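Local coordinates for protein tartronic semialdehyde reductase (Salmonella typhimurium, PDB 1YB4) that probably catalyses the reversible NADH- or NADPH-dependent reduction of tartronate semialdehyde (2-hydroxy-3-oxopropanoate) to (R)-glycerate, at residues A[5-11]-A[27-33]; A[19-24]-A[40-44]; A[117-121]-A[164-169]; A[139-145]-A[159-165]; A[182-186]-A[216-221]. Residue numbers count along the deposited sequence, not the author numbering.

In the fold
Four contacts lie in the Rossmann-type domain or at its end, and one lies in the helical domain. Interactions 1 and 2 touch, and both are partly buried. Interaction 1 pairs strands 5-8 and 28-31 of the first beta-alpha-beta unit. Interaction 2 packs that unit's helix on the next short helix and the residues after it, with a salt bridge at its exposed side. Interactions 3 and 4 share Gly164 and Asn165, at the far side of the same sheet. Interaction 4 is a surface contact of glycine backbone and one ring; interaction 3 is buried and polar, built on a carboxylate. Interaction 5 is buried and mainly apolar. It uses helix 167-195, as interaction 3 does.

Interaction 1: residues A[5-11]-A[27-33]; sequences KLGFIGL and HQLHVTT
Strands 5-8 and 28-31 run parallel, with axes 4.6 Å apart at closest approach and 29° between their directions. The register is Leu6 with Leu29, Gly7 with His30. At His27, CG lies 3.9 Å from CD1 of Leu6 (chi1 m, chi2 t). Gln28 O accepts a weak hydrogen bond from Leu6 N at 3.3 Å. Leu29 (chi1 m, chi2 p) places CD1 3.8 Å from Leu6 CB, on the face that helix 15-24 covers. His30 N donates to Leu6 O at 3.3 Å, and His30 O accepts from Phe8 N at 3.1 Å. The His30 ring, on the other face, stacks with Phe58. Val31 CG1 lies 4.0 Å from Phe8 CB, and Val31 CG2 4.1 Å from Leu11 CD1. Thr32 (chi1 t) brings CG2 to 3.9 Å from Ile9 CG2. Thr33 CG2 closes the contact 3.5 Å from CD1 of Leu11 (chi1 m, chi2 t). Gly10 belongs to a GxGxxG sequence after the first strand, consistent with the dinucleotide-binding beta-alpha-beta unit of a Rossmann fold.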
# COMPACT_ATOMS: atom_id res chain seq x y z
N LYS A 5 -43.14 24.85 -8.12
CA LYS A 5 -43.79 23.75 -7.42
C LYS A 5 -42.75 22.63 -7.42
O LYS A 5 -42.36 22.14 -8.49
CB LYS A 5 -45.06 23.31 -8.15
CG LYS A 5 -44.89 23.04 -9.64
CD LYS A 5 -46.01 22.13 -10.17
CE LYS A 5 -47.41 22.64 -9.82
NZ LYS A 5 -47.76 23.93 -10.48
N LEU A 6 -42.32 22.24 -6.23
CA LEU A 6 -41.26 21.24 -6.09
C LEU A 6 -41.71 19.91 -5.55
O LEU A 6 -42.82 19.77 -5.06
CB LEU A 6 -40.16 21.80 -5.19
CG LEU A 6 -39.82 23.28 -5.38
CD1 LEU A 6 -38.78 23.71 -4.35
CD2 LEU A 6 -39.33 23.53 -6.81
N GLY A 7 -40.80 18.93 -5.65
CA GLY A 7 -41.04 17.58 -5.18
C GLY A 7 -39.79 17.00 -4.53
O GLY A 7 -38.68 17.23 -5.00
N PHE A 8 -39.96 16.26 -3.44
CA PHE A 8 -38.84 15.66 -2.72
C PHE A 8 -39.11 14.16 -2.58
O PHE A 8 -40.10 13.76 -1.98
CB PHE A 8 -38.69 16.29 -1.32
CG PHE A 8 -37.26 16.59 -0.94
CD1 PHE A 8 -36.69 17.82 -1.24
CD2 PHE A 8 -36.49 15.63 -0.30
CE1 PHE A 8 -35.37 18.09 -0.92
CE2 PHE A 8 -35.16 15.90 0.03
CZ PHE A 8 -34.61 17.13 -0.28
N ILE A 9 -38.23 13.34 -3.14
CA ILE A 9 -38.42 11.89 -3.11
C ILE A 9 -37.63 11.13 -2.06
O ILE A 9 -37.72 9.91 -1.98
CB ILE A 9 -38.16 11.29 -4.52
CG1 ILE A 9 -39.16 11.88 -5.50
CG2 ILE A 9 -38.29 9.78 -4.51
CD1 ILE A 9 -39.14 11.23 -6.86
N GLY A 10 -36.87 11.83 -1.23
CA GLY A 10 -36.13 11.12 -0.21
C GLY A 10 -35.99 11.94 1.05
O GLY A 10 -35.40 13.02 1.04
N LEU A 11 -36.54 11.44 2.15
CA LEU A 11 -36.41 12.16 3.40
C LEU A 11 -35.40 11.41 4.26
O LEU A 11 -34.62 10.61 3.76
CB LEU A 11 -37.78 12.28 4.09
CG LEU A 11 -38.79 13.09 3.23
CD1 LEU A 11 -40.14 13.17 3.92
CD2 LEU A 11 -38.23 14.49 2.99
N HIS A 27 -42.18 27.47 -0.49
CA HIS A 27 -42.47 26.54 -1.57
C HIS A 27 -43.44 25.45 -1.15
O HIS A 27 -43.52 25.08 0.03
CB HIS A 27 -41.16 25.93 -2.08
CG HIS A 27 -40.22 26.93 -2.66
ND1 HIS A 27 -40.44 27.52 -3.88
CD2 HIS A 27 -39.11 27.51 -2.15
CE1 HIS A 27 -39.50 28.43 -4.10
NE2 HIS A 27 -38.68 28.45 -3.06
N GLN A 28 -44.20 24.95 -2.11
CA GLN A 28 -45.15 23.89 -1.82
C GLN A 28 -44.49 22.61 -2.31
O GLN A 28 -44.17 22.47 -3.49
CB GLN A 28 -46.47 24.11 -2.56
CG GLN A 28 -47.67 23.54 -1.81
CD GLN A 28 -47.98 24.31 -0.52
OE1 GLN A 28 -47.12 24.46 0.36
NE2 GLN A 28 -49.22 24.79 -0.41
N LEU A 29 -44.28 21.69 -1.38
CA LEU A 29 -43.63 20.44 -1.70
C LEU A 29 -44.48 19.21 -1.57
O LEU A 29 -45.23 19.05 -0.60
CB LEU A 29 -42.40 20.25 -0.82
CG LEU A 29 -41.06 20.82 -1.26
CD1 LEU A 29 -41.16 22.30 -1.61
CD2 LEU A 29 -40.06 20.60 -0.13
N HIS A 30 -44.36 18.33 -2.55
CA HIS A 30 -45.05 17.07 -2.52
C HIS A 30 -43.90 16.11 -2.24
O HIS A 30 -43.06 15.88 -3.10
CB HIS A 30 -45.72 16.80 -3.86
CG HIS A 30 -47.03 17.51 -4.03
ND1 HIS A 30 -48.21 17.04 -3.50
CD2 HIS A 30 -47.35 18.64 -4.71
CE1 HIS A 30 -49.20 17.84 -3.84
NE2 HIS A 30 -48.70 18.83 -4.57
N VAL A 31 -43.87 15.60 -1.02
CA VAL A 31 -42.80 14.71 -0.59
C VAL A 31 -43.21 13.25 -0.53
O VAL A 31 -44.38 12.92 -0.72
CB VAL A 31 -42.28 15.12 0.79
CG1 VAL A 31 -42.03 16.62 0.82
CG2 VAL A 31 -43.28 14.72 1.86
N THR A 32 -42.24 12.39 -0.25
CA THR A 32 -42.45 10.95 -0.14
C THR A 32 -41.17 10.28 0.35
O THR A 32 -40.07 10.78 0.12
CB THR A 32 -42.81 10.32 -1.50
OG1 THR A 32 -43.24 8.97 -1.30
CG2 THR A 32 -41.60 10.30 -2.42
N THR A 33 -41.31 9.14 1.01
CA THR A 33 -40.17 8.37 1.53
C THR A 33 -40.74 7.15 2.23
O THR A 33 -41.96 7.07 2.45
CB THR A 33 -39.31 9.21 2.53
OG1 THR A 33 -38.25 8.40 3.06
CG2 THR A 33 -40.16 9.72 3.68

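Interaction 2: residues A[19-24]-A[40-44]; sequences AINLAR and ELLSL
Residues 19-24 are helical, from helix 15-24. Residues 40-42 end the short helix 39-42, and Ser43 (phi/psi -80/38) is the first to leave helical angles. CA atoms come nearest at Ile20 and Leu41, 5.2 Å apart, and at Ala23 and Leu44, 6.3 Å apart. Apolar contacts form the middle. Ala19 CB lies 3.7 Å from Leu41 CD1, and Ile20 CG1 (chi1 m, chi2 t) 3.8 Å from Leu41 CB. Leu44 (chi1 t, chi2 p) has its CA-to-CB bond toward the first helix; its CD2 lies 3.8 Å from Ala23 CB and 4.2 Å from Ile20 CG2. The charged contact lies on the more exposed side, at Glu40 and Arg24. Glu40 is extended. Its OE1 takes NH1 (2.9 Å) and NH2 (2.8 Å) of Arg24 (chi1 t, chi3 p) in a salt bridge. Glu40 OE2 lies 3.6 Å from Ile20 CD1. Leu41 also reaches Leu11 and Val31, so the short helix after strand 28-31 packs beside helix 15-24 on the same face of the Rossmann sheet.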
# COMPACT_ATOMS: atom_id res chain seq x y z
N ALA A 19 -35.83 19.26 2.89
CA ALA A 19 -37.21 19.51 2.50
C ALA A 19 -37.76 20.60 3.42
O ALA A 19 -38.41 21.56 2.96
CB ALA A 19 -38.05 18.22 2.63
N ILE A 20 -37.49 20.46 4.72
CA ILE A 20 -37.94 21.44 5.70
C ILE A 20 -37.44 22.85 5.36
O ILE A 20 -38.14 23.83 5.57
CB ILE A 20 -37.47 21.07 7.12
CG1 ILE A 20 -38.15 19.78 7.57
CG2 ILE A 20 -37.79 22.20 8.09
CD1 ILE A 20 -37.95 19.45 9.04
N ASN A 21 -36.22 22.97 4.83
CA ASN A 21 -35.72 24.28 4.46
C ASN A 21 -36.43 24.85 3.23
O ASN A 21 -36.64 26.05 3.14
CB ASN A 21 -34.21 24.24 4.20
CG ASN A 21 -33.41 24.78 5.36
OD1 ASN A 21 -33.40 24.20 6.44
ND2 ASN A 21 -32.74 25.90 5.14
N LEU A 22 -36.76 24.00 2.26
CA LEU A 22 -37.45 24.45 1.06
C LEU A 22 -38.89 24.87 1.41
O LEU A 22 -39.40 25.89 0.92
CB LEU A 22 -37.48 23.35 0.01
CG LEU A 22 -36.15 22.98 -0.67
CD1 LEU A 22 -36.38 21.79 -1.55
CD2 LEU A 22 -35.63 24.16 -1.49
N ALA A 23 -39.53 24.09 2.28
CA ALA A 23 -40.89 24.37 2.70
C ALA A 23 -40.93 25.66 3.51
O ALA A 23 -41.85 26.46 3.39
CB ALA A 23 -41.42 23.20 3.52
N ARG A 24 -39.91 25.86 4.33
CA ARG A 24 -39.82 27.05 5.17
C ARG A 24 -39.66 28.32 4.35
O ARG A 24 -39.87 29.41 4.85
CB ARG A 24 -38.64 26.93 6.14
CG ARG A 24 -38.64 27.95 7.27
CD ARG A 24 -38.95 27.27 8.60
NE ARG A 24 -37.87 26.39 9.03
CZ ARG A 24 -37.98 25.51 10.01
NH1 ARG A 24 -36.95 24.74 10.35
NH2 ARG A 24 -39.14 25.38 10.65
N GLU A 40 -42.82 18.40 11.40
CA GLU A 40 -42.40 19.74 11.03
C GLU A 40 -42.67 20.14 9.58
O GLU A 40 -43.19 21.23 9.34
CB GLU A 40 -40.92 19.96 11.36
CG GLU A 40 -40.48 21.41 11.23
CD GLU A 40 -39.11 21.68 11.82
OE1 GLU A 40 -38.66 22.84 11.77
OE2 GLU A 40 -38.49 20.72 12.34
N LEU A 41 -42.32 19.28 8.63
CA LEU A 41 -42.56 19.62 7.23
C LEU A 41 -43.99 19.31 6.82
O LEU A 41 -44.51 19.88 5.86
CB LEU A 41 -41.58 18.92 6.28
CG LEU A 41 -41.69 17.43 5.95
CD1 LEU A 41 -40.86 17.10 4.71
CD2 LEU A 41 -41.22 16.61 7.14
N LEU A 42 -44.65 18.40 7.53
CA LEU A 42 -46.03 18.12 7.19
C LEU A 42 -46.81 19.38 7.53
O LEU A 42 -47.51 19.93 6.69
CB LEU A 42 -46.58 16.92 7.99
CG LEU A 42 -46.33 15.55 7.35
CD1 LEU A 42 -46.86 14.45 8.25
CD2 LEU A 42 -47.00 15.49 5.99
N SER A 43 -46.63 19.86 8.76
CA SER A 43 -47.32 21.07 9.22
C SER A 43 -46.63 22.33 8.71
O SER A 43 -46.54 23.33 9.43
CB SER A 43 -47.34 21.11 10.75
OG SER A 43 -46.07 21.48 11.26
N LEU A 44 -46.13 22.29 7.48
CA LEU A 44 -45.44 23.43 6.90
C LEU A 44 -45.83 23.55 5.43
O LEU A 44 -45.35 24.43 4.72
CB LEU A 44 -43.92 23.25 7.04
CG LEU A 44 -42.96 24.44 6.93
CD1 LEU A 44 -43.33 25.52 7.92
CD2 LEU A 44 -41.53 23.97 7.20

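Interaction 3: residues A[117-121]-A[164-169]; sequences YLDAP and GNGDGQ
Residues 117-119 are extended, in strand 115-123, and the chain leaves regular strand angles at Ala120 and Pro121. Residues 164-167 form a type II beta turn, closed by Asp167 N to Gly164 O at 2.9 Å. Gly166 has phi/psi 112/-29, which suits glycine, and takes the N-cap position of helix 167-195. The CA atoms of Pro121 and Gln169 are 5.8 Å apart. Gly168 packs so tightly that a CB would clash with Asp119 O.

Asp119 (chi1 p) is the hub. Its OD1 accepts from Gly166 N at 2.8 Å and from Asn165 ND2 at 3.1 Å. Its OD2 accepts from Gln169 N at 3.0 Å and, weakly, from Gly168 N at 2.9 Å. The carboxylate thus meets amides at the start of the helix. Asn165 (chi1 m) also donates from ND2 to Tyr117 O at 2.7 Å. Water 1 accepts from Tyr117 N at 3.0 Å and donates to Asn165 OD1 at 2.7 Å. Water 2 bridges Tyr117 OH (2.5 Å) and Gln169 NE2 (3.2 Å); Gln169 (chi1 m, chi2 m) also bonds Ser96 O through NE2. Pro121 CG touches Gly168 O at 3.0 Å, and Pro121 CB lies 3.4 Å from Gln169 OE1. The contact joins the Rossmann sheet to the first turn of the long interdomain helix, beside Lys172, the predicted active-site residue.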
# COMPACT_ATOMS: atom_id res chain seq x y z
N TYR A 117 -31.68 17.09 -16.23
CA TYR A 117 -31.11 16.37 -15.10
C TYR A 117 -29.90 17.10 -14.55
O TYR A 117 -29.01 17.50 -15.29
CB TYR A 117 -30.69 14.97 -15.55
CG TYR A 117 -30.28 14.01 -14.44
CD1 TYR A 117 -31.08 12.91 -14.13
CD2 TYR A 117 -29.09 14.19 -13.73
CE1 TYR A 117 -30.71 12.00 -13.13
CE2 TYR A 117 -28.71 13.29 -12.73
CZ TYR A 117 -29.52 12.20 -12.44
OH TYR A 117 -29.15 11.30 -11.46
N LEU A 118 -29.88 17.27 -13.24
CA LEU A 118 -28.74 17.89 -12.58
C LEU A 118 -28.31 16.90 -11.52
O LEU A 118 -29.14 16.47 -10.72
CB LEU A 118 -29.11 19.20 -11.88
CG LEU A 118 -29.45 20.50 -12.61
CD1 LEU A 118 -29.53 21.62 -11.57
CD2 LEU A 118 -28.39 20.82 -13.67
N ASP A 119 -27.04 16.50 -11.53
CA ASP A 119 -26.58 15.62 -10.47
C ASP A 119 -25.84 16.61 -9.58
O ASP A 119 -24.87 17.24 -10.01
CB ASP A 119 -25.65 14.51 -10.98
CG ASP A 119 -24.51 15.02 -11.85
OD1 ASP A 119 -24.77 15.44 -13.00
OD2 ASP A 119 -23.35 14.99 -11.40
N ALA A 120 -26.33 16.78 -8.37
CA ALA A 120 -25.71 17.72 -7.47
C ALA A 120 -25.44 17.11 -6.09
O ALA A 120 -26.11 17.46 -5.09
CB ALA A 120 -26.57 18.98 -7.34
N PRO A 121 -24.49 16.17 -6.01
CA PRO A 121 -24.16 15.55 -4.72
C PRO A 121 -23.86 16.66 -3.72
O PRO A 121 -23.48 17.77 -4.11
CB PRO A 121 -22.94 14.70 -5.04
CG PRO A 121 -22.37 15.32 -6.31
CD PRO A 121 -23.61 15.66 -7.08
N GLY A 164 -20.69 19.15 -16.98
CA GLY A 164 -21.86 18.46 -17.45
C GLY A 164 -22.25 17.30 -16.57
O GLY A 164 -21.51 16.96 -15.64
N ASN A 165 -23.41 16.71 -16.85
CA ASN A 165 -23.94 15.57 -16.10
C ASN A 165 -22.92 14.49 -15.78
O ASN A 165 -22.34 13.89 -16.68
CB ASN A 165 -25.13 14.97 -16.85
CG ASN A 165 -26.44 15.70 -16.57
OD1 ASN A 165 -27.30 15.80 -17.43
ND2 ASN A 165 -26.59 16.21 -15.34
N GLY A 166 -22.73 14.24 -14.49
CA GLY A 166 -21.77 13.24 -14.05
C GLY A 166 -20.59 13.89 -13.34
O GLY A 166 -19.97 13.28 -12.46
N ASP A 167 -20.27 15.12 -13.73
CA ASP A 167 -19.15 15.84 -13.12
C ASP A 167 -19.47 16.23 -11.69
O ASP A 167 -18.57 16.52 -10.90
CB ASP A 167 -18.81 17.09 -13.93
CG ASP A 167 -18.19 16.76 -15.28
OD1 ASP A 167 -18.16 15.57 -15.66
OD2 ASP A 167 -17.75 17.71 -15.96
N GLY A 168 -20.76 16.27 -11.36
CA GLY A 168 -21.15 16.62 -10.01
C GLY A 168 -20.72 15.48 -9.12
O GLY A 168 -20.04 15.68 -8.10
N GLN A 169 -21.10 14.28 -9.51
CA GLN A 169 -20.75 13.09 -8.75
C GLN A 169 -19.24 12.92 -8.73
O GLN A 169 -18.63 12.65 -7.69
CB GLN A 169 -21.40 11.87 -9.38
CG GLN A 169 -22.93 11.89 -9.38
CD GLN A 169 -23.51 12.03 -7.99
OE1 GLN A 169 -22.79 11.94 -6.99
NE2 GLN A 169 -24.83 12.24 -7.91
O HOH W 1 -29.52 17.05 -18.25
O HOH W 2 -26.91 11.56 -10.31

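Interaction 4: residues A[139-145]-A[159-165]; sequences GGEQKVF and ITLVGGN
Leu161, Phe145 and Gly139 lose the most surface here. Leu161 sits in strand 158-163 with chi1 t and chi2 p, its CA-to-CB bond toward helix 142-155. Its CB lies over one face of the Phe145 ring, 4.0 Å from the centroid and 13° off the normal, a CH-pi contact. Leu161 CD1 reaches Phe145 CD1 at 3.5 Å, and Leu161 CD2 lies 3.8 Å from Gln142 CA. Phe145 (chi1 t, chi2 90°) is in the first turn of the helix, where its N bonds Glu141 O at 2.9 Å; Glu141 is the N-cap. The ring edge meets Ile159 CG2, 3.5 Å from Phe145 CE1. Gly139 forms a parallel bridge with Gly163, CA to CA 5.0 Å. Gly139 CA approaches Gly163 O at 3.2 Å in a CA-H...O contact, and a CB on Gly139 would clash with Gly164 O. The next residue completes the bridge: Gly140 N donates to Gly163 O at 2.7 Å. Gly140 has phi/psi 159/-168, a conformation that favours glycine. Outside, Thr160 and Val162 pack on Ala206 and Arg202 of the second subunit. Helix 142-155 thus covers one face of a parallel strand pair, in the beta-alpha-beta crossover from strand 134-139 to strand 158-163.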
# COMPACT_ATOMS: atom_id res chain seq x y z
N GLY A 139 -23.49 18.90 -11.74
CA GLY A 139 -23.20 18.51 -13.11
C GLY A 139 -24.45 18.73 -13.94
O GLY A 139 -25.54 18.27 -13.56
N GLY A 140 -24.31 19.43 -15.06
CA GLY A 140 -25.46 19.67 -15.92
C GLY A 140 -25.29 20.86 -16.84
O GLY A 140 -24.19 21.39 -17.00
N GLU A 141 -26.40 21.27 -17.46
CA GLU A 141 -26.43 22.41 -18.37
C GLU A 141 -26.63 23.69 -17.57
O GLU A 141 -27.51 23.76 -16.71
CB GLU A 141 -27.57 22.24 -19.36
CG GLU A 141 -27.24 21.27 -20.47
CD GLU A 141 -28.40 20.36 -20.83
OE1 GLU A 141 -28.34 19.74 -21.91
OE2 GLU A 141 -29.37 20.26 -20.03
N GLN A 142 -25.83 24.72 -17.85
CA GLN A 142 -25.92 25.99 -17.13
C GLN A 142 -27.32 26.57 -16.90
O GLN A 142 -27.68 26.86 -15.76
CB GLN A 142 -25.02 27.03 -17.79
CG GLN A 142 -24.87 28.29 -16.95
CD GLN A 142 -23.65 29.09 -17.32
OE1 GLN A 142 -22.59 28.52 -17.59
NE2 GLN A 142 -23.79 30.42 -17.33
N LYS A 143 -28.10 26.76 -17.96
CA LYS A 143 -29.46 27.32 -17.82
C LYS A 143 -30.28 26.51 -16.79
O LYS A 143 -31.03 27.07 -16.00
CB LYS A 143 -30.20 27.30 -19.16
CG LYS A 143 -29.48 27.98 -20.33
CD LYS A 143 -29.64 29.48 -20.33
CE LYS A 143 -28.89 30.09 -21.50
NZ LYS A 143 -29.33 29.55 -22.82
N VAL A 144 -30.13 25.18 -16.83
CA VAL A 144 -30.83 24.30 -15.90
C VAL A 144 -30.31 24.60 -14.49
O VAL A 144 -31.08 24.76 -13.54
CB VAL A 144 -30.55 22.82 -16.22
CG1 VAL A 144 -31.37 21.93 -15.31
CG2 VAL A 144 -30.85 22.55 -17.68
N PHE A 145 -28.99 24.68 -14.38
CA PHE A 145 -28.36 25.00 -13.11
C PHE A 145 -28.88 26.36 -12.64
O PHE A 145 -29.25 26.52 -11.48
CB PHE A 145 -26.84 25.06 -13.27
CG PHE A 145 -26.13 25.65 -12.08
CD1 PHE A 145 -25.69 24.85 -11.03
CD2 PHE A 145 -25.92 27.03 -11.99
CE1 PHE A 145 -25.07 25.39 -9.91
CE2 PHE A 145 -25.30 27.60 -10.87
CZ PHE A 145 -24.87 26.77 -9.83
N ILE A 159 -22.11 26.57 -3.73
CA ILE A 159 -22.72 25.86 -4.83
C ILE A 159 -21.78 26.08 -5.98
O ILE A 159 -21.35 27.20 -6.23
CB ILE A 159 -24.11 26.42 -5.21
CG1 ILE A 159 -25.10 26.17 -4.07
CG2 ILE A 159 -24.61 25.76 -6.48
CD1 ILE A 159 -25.06 27.17 -2.95
N THR A 160 -21.46 25.01 -6.69
CA THR A 160 -20.53 25.12 -7.79
C THR A 160 -20.97 24.24 -8.94
O THR A 160 -21.21 23.05 -8.76
CB THR A 160 -19.12 24.67 -7.35
OG1 THR A 160 -18.63 25.55 -6.34
CG2 THR A 160 -18.17 24.66 -8.53
N LEU A 161 -21.07 24.84 -10.12
CA LEU A 161 -21.42 24.09 -11.31
C LEU A 161 -20.06 23.58 -11.74
O LEU A 161 -19.20 24.37 -12.13
CB LEU A 161 -22.02 24.98 -12.38
CG LEU A 161 -22.49 24.23 -13.63
CD1 LEU A 161 -23.49 23.15 -13.23
CD2 LEU A 161 -23.12 25.21 -14.61
N VAL A 162 -19.87 22.27 -11.65
CA VAL A 162 -18.59 21.65 -11.99
C VAL A 162 -18.42 21.35 -13.48
O VAL A 162 -17.30 21.44 -14.00
CB VAL A 162 -18.39 20.35 -11.18
CG1 VAL A 162 -17.09 19.69 -11.57
CG2 VAL A 162 -18.40 20.65 -9.68
N GLY A 163 -19.51 21.01 -14.15
CA GLY A 163 -19.46 20.69 -15.56
C GLY A 163 -20.76 20.03 -15.98
O GLY A 163 -21.81 20.29 -15.40
N GLY A 164 -20.69 19.15 -16.98
CA GLY A 164 -21.86 18.46 -17.45
C GLY A 164 -22.25 17.30 -16.57
O GLY A 164 -21.51 16.96 -15.64
N ASN A 165 -23.41 16.71 -16.85
CA ASN A 165 -23.94 15.57 -16.10
C ASN A 165 -22.92 14.49 -15.78
O ASN A 165 -22.34 13.89 -16.68
CB ASN A 165 -25.13 14.97 -16.85
CG ASN A 165 -26.44 15.70 -16.57
OD1 ASN A 165 -27.30 15.80 -17.43
ND2 ASN A 165 -26.59 16.21 -15.34

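Interaction 5: residues A[182-186]-A[216-221]; sequences NIEAV and ILEVHG
This is a helix-helix crossing in the all-helical C-terminal domain of the family. Segment 182-186, from the long helix 167-195, is regular, with Val186 N to Asn182 O at 3.0 Å. Segment 216-221, from helix 215-225, is helical but widened: Gly221 N bonds Ile216 O at 2.9 Å, an i+5 bond. The short axes pass 9.7 Å apart at a signed crossing angle of -75°. CA atoms come nearest at Val186 and Leu217, 6.1 Å, and at Ile183 and Ile216, 6.3 Å.

Ile216 (chi1 m, chi2 m) is the main bump. It enters the hollow between Asn182, Ile183 and Val186, one turn of the first helix. Ile216 CG1 lies 3.6 Å from Asn182 CB, and Ile216 CG2 lies 3.8 Å from Ile183 CG1 and 3.9 Å from Val186 CG2. Val186 (chi1 t) is the bump in return. Its CG1 fits against Leu217 CD1 at 3.5 Å and Gly221 CA at 4.1 Å. Ile183 (chi1 m, chi2 t) extends CD1 to 3.8 Å from His220 CD2. Phe211 of the second subunit meets the His220 ring and packs on Ile216, so the crossing borders the subunit interface. Beside Ile216, water 3 accepts from Asn182 ND2 at 3.0 Å and weakly from Ile216 N at 3.3 Å.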
# COMPACT_ATOMS: atom_id res chain seq x y z
N ASN A 182 -5.91 13.09 3.25
CA ASN A 182 -5.36 14.17 4.08
C ASN A 182 -5.47 13.80 5.56
O ASN A 182 -4.52 14.02 6.33
CB ASN A 182 -6.08 15.49 3.82
CG ASN A 182 -5.55 16.20 2.60
OD1 ASN A 182 -4.93 15.57 1.73
ND2 ASN A 182 -5.79 17.50 2.51
N ILE A 183 -6.60 13.22 5.95
CA ILE A 183 -6.78 12.81 7.34
C ILE A 183 -5.74 11.75 7.69
O ILE A 183 -5.15 11.79 8.77
CB ILE A 183 -8.21 12.23 7.59
CG1 ILE A 183 -9.25 13.35 7.51
CG2 ILE A 183 -8.28 11.60 8.97
CD1 ILE A 183 -10.71 12.88 7.56
N GLU A 184 -5.50 10.81 6.78
CA GLU A 184 -4.54 9.76 7.05
C GLU A 184 -3.13 10.35 7.13
O GLU A 184 -2.30 9.92 7.94
CB GLU A 184 -4.62 8.69 5.97
CG GLU A 184 -4.07 7.32 6.36
CD GLU A 184 -2.57 7.21 6.18
OE1 GLU A 184 -1.99 8.04 5.44
OE2 GLU A 184 -1.97 6.28 6.77
N ALA A 185 -2.86 11.34 6.29
CA ALA A 185 -1.55 11.97 6.30
C ALA A 185 -1.25 12.63 7.65
O ALA A 185 -0.20 12.41 8.24
CB ALA A 185 -1.44 12.98 5.16
N VAL A 186 -2.18 13.45 8.14
CA VAL A 186 -1.99 14.11 9.43
C VAL A 186 -1.78 13.05 10.52
O VAL A 186 -0.99 13.25 11.45
CB VAL A 186 -3.22 15.02 9.77
CG1 VAL A 186 -2.97 15.80 11.06
CG2 VAL A 186 -3.47 15.98 8.61
N ILE A 216 -7.68 20.25 6.84
CA ILE A 216 -7.74 19.01 7.62
C ILE A 216 -6.82 19.03 8.84
O ILE A 216 -7.23 18.62 9.93
CB ILE A 216 -7.35 17.78 6.75
CG1 ILE A 216 -8.41 17.55 5.67
CG2 ILE A 216 -7.17 16.53 7.63
CD1 ILE A 216 -9.75 17.25 6.23
N LEU A 217 -5.58 19.48 8.66
CA LEU A 217 -4.65 19.57 9.78
C LEU A 217 -5.18 20.57 10.80
O LEU A 217 -5.02 20.41 12.00
CB LEU A 217 -3.28 20.03 9.30
CG LEU A 217 -2.25 20.38 10.37
CD1 LEU A 217 -1.89 19.13 11.18
CD2 LEU A 217 -1.01 20.99 9.72
N GLU A 218 -5.82 21.62 10.31
CA GLU A 218 -6.37 22.63 11.19
C GLU A 218 -7.51 22.11 12.05
O GLU A 218 -7.43 22.15 13.28
CB GLU A 218 -6.88 23.81 10.37
CG GLU A 218 -7.23 25.00 11.22
CD GLU A 218 -7.97 26.05 10.43
OE1 GLU A 218 -7.70 26.16 9.21
OE2 GLU A 218 -8.81 26.76 11.04
N VAL A 219 -8.56 21.61 11.40
CA VAL A 219 -9.71 21.09 12.12
C VAL A 219 -9.47 19.69 12.67
O VAL A 219 -9.39 19.50 13.88
CB VAL A 219 -10.97 21.07 11.23
CG1 VAL A 219 -12.16 20.52 12.03
CG2 VAL A 219 -11.28 22.49 10.72
N HIS A 220 -9.36 18.70 11.78
CA HIS A 220 -9.15 17.32 12.17
C HIS A 220 -7.89 17.11 12.99
O HIS A 220 -7.86 16.25 13.89
CB HIS A 220 -9.10 16.43 10.93
CG HIS A 220 -10.34 16.54 10.09
ND1 HIS A 220 -10.62 17.64 9.32
CD2 HIS A 220 -11.41 15.72 9.98
CE1 HIS A 220 -11.81 17.50 8.77
NE2 HIS A 220 -12.31 16.34 9.16
N GLY A 221 -6.85 17.88 12.70
CA GLY A 221 -5.63 17.76 13.47
C GLY A 221 -5.98 17.95 14.93
O GLY A 221 -5.65 17.14 15.79
O HOH W 3 -7.60 19.69 3.58